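Long-range contact in alternansucrase (Leuconostoc mesenteroides, PDB 6HVG), which belongs to glycoside hydrolase family 70, large multidomain enzymes with a TIM-barrel-related catalytic region and a bound calcium ion: residues 566-578 against 1172-1184. Sequence-based numbering, arbitrary orientation.
Sequences KDTTDGKGSEFLL and ATRVDERGNQLKD. With CA (calcium ion), chain C.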
loop_
_atom_site.group_PDB
_atom_site.type_symbol
_atom_site.label_atom_id
_atom_site.label_comp_id
_atom_site.label_asym_id
_atom_site.label_seq_id
_atom_site.Cartn_x
_atom_site.Cartn_y
_atom_site.Cartn_z
ATOM N N LYS A 566 -1.940 13.559 20.401
ATOM C CA LYS A 566 -1.538 13.899 19.044
ATOM C C LYS A 566 -2.589 13.527 17.979
ATOM O O LYS A 566 -2.242 13.375 16.799
ATOM C CB LYS A 566 -0.222 13.195 18.690
ATOM C CG LYS A 566 0.928 13.374 19.675
ATOM C CD LYS A 566 2.198 12.775 19.074
ATOM C CE LYS A 566 3.403 12.818 20.001
ATOM N NZ LYS A 566 3.800 14.195 20.342
ATOM N N ASP A 567 -3.865 13.428 18.367
ATOM C CA ASP A 567 -4.950 13.042 17.420
ATOM C C ASP A 567 -5.106 13.936 16.191
ATOM O O ASP A 567 -5.505 13.465 15.124
ATOM C CB ASP A 567 -6.306 12.974 18.128
ATOM C CG ASP A 567 -6.523 11.665 18.897
ATOM O OD1 ASP A 567 -5.868 10.655 18.593
ATOM O OD2 ASP A 567 -7.371 11.655 19.810
ATOM N N THR A 568 -4.788 15.217 16.321
ATOM C CA THR A 568 -4.981 16.175 15.215
ATOM C C THR A 568 -3.776 16.287 14.265
ATOM O O THR A 568 -3.832 17.024 13.281
ATOM C CB THR A 568 -5.294 17.587 15.751
ATOM O OG1 THR A 568 -4.094 18.169 16.263
ATOM C CG2 THR A 568 -6.360 17.547 16.862
ATOM N N THR A 569 -2.688 15.585 14.577
ATOM C CA THR A 569 -1.460 15.625 13.780
ATOM C C THR A 569 -1.195 14.267 13.138
ATOM O O THR A 569 -1.959 13.303 13.328
ATOM C CB THR A 569 -0.248 15.974 14.663
ATOM O OG1 THR A 569 0.041 14.870 15.536
ATOM C CG2 THR A 569 -0.510 17.216 15.503
ATOM N N ASP A 570 -0.106 14.180 12.377
ATOM C CA ASP A 570 0.300 12.900 11.777
ATOM C C ASP A 570 0.843 11.909 12.808
ATOM O O ASP A 570 1.048 10.741 12.496
ATOM C CB ASP A 570 1.310 13.121 10.648
ATOM C CG ASP A 570 0.640 13.363 9.295
ATOM O OD1 ASP A 570 -0.590 13.174 9.167
ATOM O OD2 ASP A 570 1.355 13.740 8.349
ATOM N N GLY A 571 1.063 12.377 14.038
ATOM C CA GLY A 571 1.416 11.512 15.153
ATOM C C GLY A 571 0.291 10.636 15.666
ATOM O O GLY A 571 0.490 9.809 16.539
ATOM N N LYS A 572 -0.914 10.832 15.166
ATOM C CA LYS A 572 -1.977 9.882 15.438
ATOM C C LYS A 572 -1.643 8.623 14.686
ATOM O O LYS A 572 -1.238 8.676 13.518
ATOM C CB LYS A 572 -3.337 10.405 14.964
ATOM C CG LYS A 572 -4.504 9.535 15.398
ATOM C CD LYS A 572 -5.795 9.922 14.680
ATOM C CE LYS A 572 -6.992 9.248 15.317
ATOM N NZ LYS A 572 -8.198 9.559 14.547
ATOM N N GLY A 573 -1.839 7.492 15.342
ATOM C CA GLY A 573 -1.479 6.215 14.763
ATOM C C GLY A 573 -2.354 5.813 13.603
ATOM O O GLY A 573 -3.542 6.146 13.570
ATOM N N SER A 574 -1.770 5.090 12.654
ATOM C CA SER A 574 -2.505 4.506 11.559
ATOM C C SER A 574 -3.138 3.229 12.080
ATOM O O SER A 574 -2.537 2.174 11.994
ATOM C CB SER A 574 -1.549 4.197 10.409
ATOM O OG SER A 574 -0.716 5.323 10.146
ATOM N N GLU A 575 -4.346 3.349 12.627
ATOM C CA GLU A 575 -5.047 2.257 13.267
ATOM C C GLU A 575 -5.463 1.207 12.272
ATOM O O GLU A 575 -5.538 0.017 12.605
ATOM C CB GLU A 575 -6.287 2.795 13.981
ATOM C CG GLU A 575 -7.078 1.779 14.822
ATOM C CD GLU A 575 -6.293 1.142 15.952
ATOM O OE1 GLU A 575 -6.026 1.840 16.970
ATOM O OE2 GLU A 575 -5.964 -0.066 15.804
ATOM N N PHE A 576 -5.715 1.630 11.043
ATOM C CA PHE A 576 -6.212 0.705 10.028
ATOM C C PHE A 576 -5.099 0.239 9.146
ATOM O O PHE A 576 -4.352 1.050 8.632
ATOM C CB PHE A 576 -7.291 1.375 9.191
ATOM C CG PHE A 576 -8.496 1.753 9.982
ATOM C CD1 PHE A 576 -9.507 0.853 10.190
ATOM C CD2 PHE A 576 -8.570 2.983 10.570
ATOM C CE1 PHE A 576 -10.610 1.188 10.954
ATOM C CE2 PHE A 576 -9.658 3.337 11.320
ATOM C CZ PHE A 576 -10.683 2.436 11.519
ATOM N N LEU A 577 -4.995 -1.077 9.008
ATOM C CA LEU A 577 -3.917 -1.697 8.288
ATOM C C LEU A 577 -4.501 -2.673 7.305
ATOM O O LEU A 577 -4.434 -2.453 6.094
ATOM C CB LEU A 577 -2.957 -2.383 9.284
ATOM C CG LEU A 577 -1.801 -3.239 8.741
ATOM C CD1 LEU A 577 -0.866 -2.426 7.858
ATOM C CD2 LEU A 577 -1.050 -3.805 9.929
ATOM N N LEU A 578 -5.076 -3.763 7.809
ATOM C CA LEU A 578 -5.613 -4.821 6.940
ATOM C C LEU A 578 -6.857 -5.400 7.534
ATOM O O LEU A 578 -7.016 -5.455 8.759
ATOM C CB LEU A 578 -4.590 -5.953 6.741
ATOM C CG LEU A 578 -3.388 -5.659 5.828
ATOM C CD1 LEU A 578 -2.197 -6.554 6.136
ATOM C CD2 LEU A 578 -3.756 -5.846 4.367
ATOM N N ALA A 1172 -21.024 3.341 8.954
ATOM C CA ALA A 1172 -19.652 3.443 8.506
ATOM C C ALA A 1172 -19.327 4.762 7.848
ATOM O O ALA A 1172 -20.138 5.321 7.117
ATOM C CB ALA A 1172 -19.330 2.302 7.549
ATOM N N THR A 1173 -18.110 5.230 8.084
ATOM C CA THR A 1173 -17.564 6.412 7.438
ATOM C C THR A 1173 -16.277 6.039 6.721
ATOM O O THR A 1173 -15.479 5.269 7.246
ATOM C CB THR A 1173 -17.246 7.488 8.485
ATOM O OG1 THR A 1173 -18.431 7.818 9.213
ATOM C CG2 THR A 1173 -16.685 8.747 7.846
ATOM N N ARG A 1174 -16.073 6.575 5.516
ATOM C CA ARG A 1174 -14.857 6.322 4.728
ATOM C C ARG A 1174 -13.692 7.102 5.285
ATOM O O ARG A 1174 -13.765 8.310 5.427
ATOM C CB ARG A 1174 -15.078 6.692 3.281
ATOM C CG ARG A 1174 -13.898 6.482 2.358
ATOM C CD ARG A 1174 -13.738 5.013 1.985
ATOM N NE ARG A 1174 -12.724 4.860 0.964
ATOM C CZ ARG A 1174 -11.420 4.997 1.191
ATOM N NH1 ARG A 1174 -10.948 5.258 2.418
ATOM N NH2 ARG A 1174 -10.571 4.858 0.183
ATOM N N VAL A 1175 -12.624 6.381 5.632
ATOM C CA VAL A 1175 -11.496 6.960 6.368
ATOM C C VAL A 1175 -10.183 6.515 5.789
ATOM O O VAL A 1175 -10.115 5.502 5.078
ATOM C CB VAL A 1175 -11.479 6.522 7.835
ATOM C CG1 VAL A 1175 -12.613 7.156 8.602
ATOM C CG2 VAL A 1175 -11.555 5.008 7.943
ATOM N N ASP A 1176 -9.145 7.282 6.121
ATOM C CA ASP A 1176 -7.763 6.935 5.784
ATOM C C ASP A 1176 -7.159 6.097 6.903
ATOM O O ASP A 1176 -7.845 5.769 7.877
ATOM C CB ASP A 1176 -6.929 8.189 5.483
ATOM C CG ASP A 1176 -6.766 9.124 6.677
ATOM O OD1 ASP A 1176 -6.961 8.718 7.836
ATOM O OD2 ASP A 1176 -6.390 10.293 6.466
ATOM N N GLU A 1177 -5.900 5.709 6.760
ATOM C CA GLU A 1177 -5.290 4.791 7.729
ATOM C C GLU A 1177 -5.371 5.253 9.176
ATOM O O GLU A 1177 -5.450 4.419 10.078
ATOM C CB GLU A 1177 -3.841 4.533 7.362
ATOM C CG GLU A 1177 -2.936 5.744 7.538
ATOM C CD GLU A 1177 -1.616 5.548 6.843
ATOM O OE1 GLU A 1177 -1.612 5.428 5.604
ATOM O OE2 GLU A 1177 -0.610 5.485 7.543
ATOM N N ARG A 1178 -5.385 6.567 9.394
ATOM C CA ARG A 1178 -5.519 7.136 10.746
ATOM C C ARG A 1178 -6.953 7.279 11.251
ATOM O O ARG A 1178 -7.179 7.816 12.340
ATOM C CB ARG A 1178 -4.848 8.514 10.815
ATOM C CG ARG A 1178 -3.339 8.478 10.646
ATOM C CD ARG A 1178 -2.736 9.858 10.740
ATOM N NE ARG A 1178 -1.286 9.808 10.724
ATOM C CZ ARG A 1178 -0.540 9.599 9.639
ATOM N NH1 ARG A 1178 -1.098 9.410 8.448
ATOM N NH2 ARG A 1178 0.789 9.547 9.753
ATOM N N GLY A 1179 -7.925 6.841 10.471
ATOM C CA GLY A 1179 -9.320 6.965 10.882
ATOM C C GLY A 1179 -9.902 8.370 10.758
ATOM O O GLY A 1179 -10.875 8.697 11.399
ATOM N N ASN A 1180 -9.294 9.191 9.919
ATOM C CA ASN A 1180 -9.788 10.515 9.626
ATOM C C ASN A 1180 -10.595 10.467 8.368
ATOM O O ASN A 1180 -10.218 9.843 7.383
ATOM C CB ASN A 1180 -8.647 11.499 9.440
ATOM C CG ASN A 1180 -7.893 11.743 10.719
ATOM O OD1 ASN A 1180 -8.483 11.748 11.801
ATOM N ND2 ASN A 1180 -6.577 11.939 10.605
ATOM N N GLN A 1181 -11.724 11.143 8.407
ATOM C CA GLN A 1181 -12.650 11.122 7.297
ATOM C C GLN A 1181 -11.928 11.643 6.075
ATOM O O GLN A 1181 -11.196 12.632 6.189
ATOM C CB GLN A 1181 -13.826 12.019 7.672
ATOM C CG GLN A 1181 -14.935 12.094 6.666
ATOM C CD GLN A 1181 -16.114 12.872 7.186
ATOM O OE1 GLN A 1181 -16.527 12.703 8.329
ATOM N NE2 GLN A 1181 -16.706 13.683 6.323
ATOM N N LEU A 1182 -12.119 10.993 4.923
ATOM C CA LEU A 1182 -11.527 11.498 3.668
ATOM C C LEU A 1182 -12.100 12.870 3.399
ATOM O O LEU A 1182 -13.240 13.136 3.767
ATOM C CB LEU A 1182 -11.797 10.586 2.467
ATOM C CG LEU A 1182 -10.961 9.325 2.257
ATOM C CD1 LEU A 1182 -11.323 8.698 0.919
ATOM C CD2 LEU A 1182 -9.463 9.556 2.310
ATOM N N LYS A 1183 -11.309 13.753 2.796
ATOM C CA LYS A 1183 -11.708 15.171 2.624
ATOM C C LYS A 1183 -12.981 15.343 1.787
ATOM O O LYS A 1183 -13.887 16.086 2.173
ATOM C CB LYS A 1183 -10.552 16.042 2.069
ATOM C CG LYS A 1183 -9.911 15.569 0.767
ATOM C CD LYS A 1183 -9.006 16.645 0.142
ATOM C CE LYS A 1183 -7.611 16.720 0.770
ATOM N NZ LYS A 1183 -6.653 15.716 0.215
ATOM N N ASP A 1184 -13.061 14.638 0.658
ATOM C CA ASP A 1184 -14.163 14.831 -0.298
ATOM C C ASP A 1184 -15.012 13.565 -0.450
ATOM O O ASP A 1184 -15.125 13.014 -1.551
ATOM C CB ASP A 1184 -13.593 15.262 -1.666
ATOM C CG ASP A 1184 -12.708 16.519 -1.575
ATOM O OD1 ASP A 1184 -13.008 17.408 -0.743
ATOM O OD2 ASP A 1184 -11.709 16.602 -2.338
HETATM CA CA CA C . -5.680 -1.402 14.256
HETATM O O HOH W 1 -6.274 -3.094 15.806
#
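Arg1178, Glu1177 and Phe576 bury the most surface where the type I beta turn 1176-1179, which follows strand 1166-1175 of a six-stranded antiparallel sheet, meets the loop leading to strand 580-582. Both belong to the family 70 region, and the loop carries the calcium ligand Glu575.

Arg1178 lies along the loop, its chain extended from CG to NE, which carries the guanidinium to the turn 569-572. There it grips one atom side-on: NH2 and NE lie 3.0 and 3.1 Å from Asp570 O. The two nitrogens use this oxygen differently, NH2 on a lone pair in the carbonyl plane and NE from above that plane. A weak bond from NE to Lys572 O adds to the hold. The Asp570 carboxylate stacks over one guanidinium face with the planes 27° apart; OD1 sits 3.8 Å from Arg1178 NE, a long salt bridge in which no N-H points at the oxygen. Ser574 OG lies over the opposite face.

The same hydroxyl donates its hydrogen bond to Glu1177 OE2 (2.6 Å from Ser574 OG), on the anti lone pair, while Glu1177 OE1 accepts from the backbone N of Leu527; the carboxylate is thus held at both oxygens. Further along, the Phe576 ring presents its edge to Glu1177 O, and Val1175 CG2 makes an apolar contact with Phe576 CE2 at 4.2 Å. Phe576 N donates to Glu1177 O, 3.0 Å away, in a nearly straight bond (N-H...O angle 170°), so the turn holds the backbone directly beside Glu575, whose O and OE2 both bind the calcium ion, with Asp581, Asn625 and Asp1159 completing the protein ligands. In the reverse direction, the extended Lys572 chain brings NZ to 3.0 Å from Arg1178 O, nearly in line with its C=O bond.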